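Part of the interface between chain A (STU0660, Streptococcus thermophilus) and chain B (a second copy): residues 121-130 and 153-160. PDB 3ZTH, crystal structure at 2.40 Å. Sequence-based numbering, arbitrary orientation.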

# COMPACT_ATOMS: atom_id res chain seq x y z
N GLN A 121 -3.61 23.05 23.84
CA GLN A 121 -4.26 21.92 24.48
C GLN A 121 -3.53 20.64 24.07
O GLN A 121 -3.56 19.64 24.78
CB GLN A 121 -5.72 21.84 24.06
CG GLN A 121 -6.55 22.93 24.68
CD GLN A 121 -6.45 22.91 26.18
OE1 GLN A 121 -6.79 21.92 26.83
NE2 GLN A 121 -5.97 24.01 26.75
N VAL A 122 -2.87 20.68 22.92
CA VAL A 122 -2.12 19.54 22.43
C VAL A 122 -0.87 19.43 23.30
O VAL A 122 -0.60 18.38 23.88
CB VAL A 122 -1.72 19.73 20.95
CG1 VAL A 122 -0.68 18.69 20.54
CG2 VAL A 122 -2.95 19.61 20.07
N GLU A 123 -0.13 20.53 23.40
CA GLU A 123 1.09 20.58 24.21
C GLU A 123 0.79 20.14 25.63
O GLU A 123 1.67 19.66 26.34
CB GLU A 123 1.65 22.00 24.23
CG GLU A 123 2.16 22.46 22.88
CD GLU A 123 3.53 21.91 22.56
OE1 GLU A 123 3.78 20.72 22.88
OE2 GLU A 123 4.35 22.65 21.99
N LEU A 124 -0.46 20.29 26.05
CA LEU A 124 -0.86 19.88 27.39
C LEU A 124 -1.09 18.38 27.39
O LEU A 124 -0.66 17.68 28.31
CB LEU A 124 -2.13 20.59 27.84
CG LEU A 124 -2.09 22.11 28.05
CD1 LEU A 124 -3.38 22.53 28.75
CD2 LEU A 124 -0.88 22.51 28.89
N ILE A 125 -1.78 17.88 26.37
CA ILE A 125 -2.05 16.45 26.29
C ILE A 125 -0.73 15.68 26.22
O ILE A 125 -0.62 14.58 26.75
CB ILE A 125 -2.93 16.11 25.06
CG1 ILE A 125 -4.32 16.74 25.24
CG2 ILE A 125 -3.08 14.60 24.92
CD1 ILE A 125 -5.28 16.45 24.11
N GLU A 126 0.28 16.28 25.59
CA GLU A 126 1.59 15.66 25.48
C GLU A 126 2.23 15.55 26.86
O GLU A 126 2.57 14.46 27.31
CB GLU A 126 2.51 16.49 24.57
CG GLU A 126 3.89 15.87 24.40
CD GLU A 126 4.86 16.78 23.64
OE1 GLU A 126 5.23 17.84 24.18
OE2 GLU A 126 5.25 16.43 22.51
N GLU A 127 2.40 16.69 27.53
CA GLU A 127 3.00 16.72 28.85
C GLU A 127 2.31 15.79 29.84
O GLU A 127 2.96 14.96 30.47
CB GLU A 127 2.99 18.14 29.39
CG GLU A 127 3.87 19.09 28.60
CD GLU A 127 3.98 20.45 29.26
OE1 GLU A 127 2.93 21.12 29.42
OE2 GLU A 127 5.11 20.85 29.62
N ALA A 128 1.00 15.94 29.99
CA ALA A 128 0.25 15.10 30.92
C ALA A 128 0.44 13.63 30.56
O ALA A 128 0.28 12.74 31.40
CB ALA A 128 -1.21 15.46 30.85
N MSE A 129 0.79 13.39 29.31
CA MSE A 129 0.99 12.05 28.80
C MSE A 129 2.40 11.55 29.11
O MSE A 129 2.61 10.38 29.43
CB MSE A 129 0.73 12.05 27.31
CG MSE A 129 0.47 10.71 26.71
SE MSE A 129 -0.80 10.92 25.29
CE MSE A 129 -2.33 10.11 26.15
N ASN A 130 3.38 12.45 29.01
CA ASN A 130 4.75 12.09 29.30
C ASN A 130 4.94 11.87 30.79
O ASN A 130 5.85 11.15 31.21
CB ASN A 130 5.70 13.16 28.81
CG ASN A 130 5.76 13.23 27.31
OD1 ASN A 130 5.98 12.21 26.65
ND2 ASN A 130 5.58 14.42 26.75
N GLN B 153 -7.05 9.95 16.76
CA GLN B 153 -6.64 10.71 15.59
C GLN B 153 -5.41 11.54 15.92
O GLN B 153 -4.46 11.62 15.13
CB GLN B 153 -7.78 11.62 15.15
CG GLN B 153 -7.42 12.56 14.03
CD GLN B 153 -8.48 13.62 13.80
OE1 GLN B 153 -8.28 14.55 13.01
NE2 GLN B 153 -9.62 13.48 14.48
N LEU B 154 -5.43 12.15 17.10
CA LEU B 154 -4.33 12.99 17.57
C LEU B 154 -3.03 12.20 17.70
O LEU B 154 -1.97 12.63 17.22
CB LEU B 154 -4.68 13.58 18.93
CG LEU B 154 -4.87 15.09 19.00
CD1 LEU B 154 -5.19 15.47 20.44
CD2 LEU B 154 -3.61 15.80 18.52
N LEU B 155 -3.11 11.05 18.36
CA LEU B 155 -1.96 10.19 18.57
C LEU B 155 -1.36 9.70 17.26
O LEU B 155 -0.14 9.69 17.09
CB LEU B 155 -2.35 9.00 19.44
CG LEU B 155 -2.88 9.33 20.84
CD1 LEU B 155 -3.43 8.08 21.50
CD2 LEU B 155 -1.78 9.94 21.69
N THR B 156 -2.23 9.32 16.33
CA THR B 156 -1.81 8.80 15.03
C THR B 156 -1.18 9.80 14.07
O THR B 156 -0.13 9.52 13.48
CB THR B 156 -2.99 8.16 14.28
OG1 THR B 156 -3.58 7.13 15.09
CG2 THR B 156 -2.52 7.55 12.96
N LYS B 157 -1.80 10.96 13.90
CA LYS B 157 -1.26 11.93 12.97
C LYS B 157 -0.40 13.03 13.58
O LYS B 157 0.32 13.72 12.87
CB LYS B 157 -2.40 12.58 12.18
CG LYS B 157 -3.37 11.60 11.53
CD LYS B 157 -2.70 10.72 10.48
CE LYS B 157 -3.73 9.80 9.83
NZ LYS B 157 -3.12 8.76 8.96
N ASN B 158 -0.47 13.20 14.90
CA ASN B 158 0.29 14.27 15.54
C ASN B 158 1.21 13.86 16.68
O ASN B 158 1.58 14.69 17.51
CB ASN B 158 -0.68 15.35 16.02
CG ASN B 158 -1.46 15.97 14.88
OD1 ASN B 158 -0.92 16.77 14.11
ND2 ASN B 158 -2.73 15.60 14.76
N PHE B 159 1.58 12.59 16.72
CA PHE B 159 2.46 12.08 17.76
C PHE B 159 3.37 10.97 17.27
O PHE B 159 2.92 10.05 16.58
CB PHE B 159 1.65 11.56 18.94
CG PHE B 159 1.14 12.64 19.83
CD1 PHE B 159 2.02 13.42 20.56
CD2 PHE B 159 -0.22 12.88 19.94
CE1 PHE B 159 1.55 14.44 21.39
CE2 PHE B 159 -0.71 13.89 20.77
CZ PHE B 159 0.18 14.67 21.49
N SER B 160 4.64 11.07 17.63
CA SER B 160 5.65 10.09 17.27
C SER B 160 6.60 9.95 18.45
O SER B 160 7.04 10.95 19.02
CB SER B 160 6.45 10.55 16.05
OG SER B 160 5.62 10.78 14.93

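This is a small apolar contact, in which one face of a chain A helix rests against side chains from a helix and the start of a strand in chain B, with no hydrogen bond between the two stretches. Together they bury 298 Å² of surface.

Residues 121-130 of chain A are helical. The chain B stretch brings in the last part of a helix and then turns into a strand at B:Phe159. The two helix axes lie nearly at right angles, at 95°, and come no closer than 12.1 Å. That spacing leaves room for side chains to fill the gap. The backbones use their polar groups internally: A:Glu126 N bonds to A:Val122 O at 2.8 Å, and B:Asn158 N to B:Leu154 O, also at 2.8 Å.

A:Val122, A:Ile125, A:Glu126 and A:Met129 supply the chain A side. Their spacing of three or four residues matches the helical repeat, so they share one face.

B:Phe159 is the most covered residue. Its CA-to-CB bond points toward the helix. A:Glu126 CB meets the ring edge, 3.9 Å from B:Phe159 CE1. Here the glutamate contributes aliphatic carbon, while its carboxylate is hydrogen-bonded elsewhere in the structure. A:Val122 CG1 lies 4.2 Å from B:Phe159 CZ.

A:Val122 also reaches B:Leu154, with CG2 of the valine 4.2 Å from CD2 of the leucine. The same leucine packs against A:Ile125, where A:Ile125 CD1 and B:Leu154 CD1 are 3.8 Å apart. B:Leu154 thus links two positions on the helix.

Further along, A:Met129, a selenomethionine, places SE 3.9 Å from B:Leu155 CD2. The leucine's CA-to-CB bond points sideways, but its end comes nearer. Each of these pairings is van der Waals packing between nonpolar atoms, favoured by the exclusion of water.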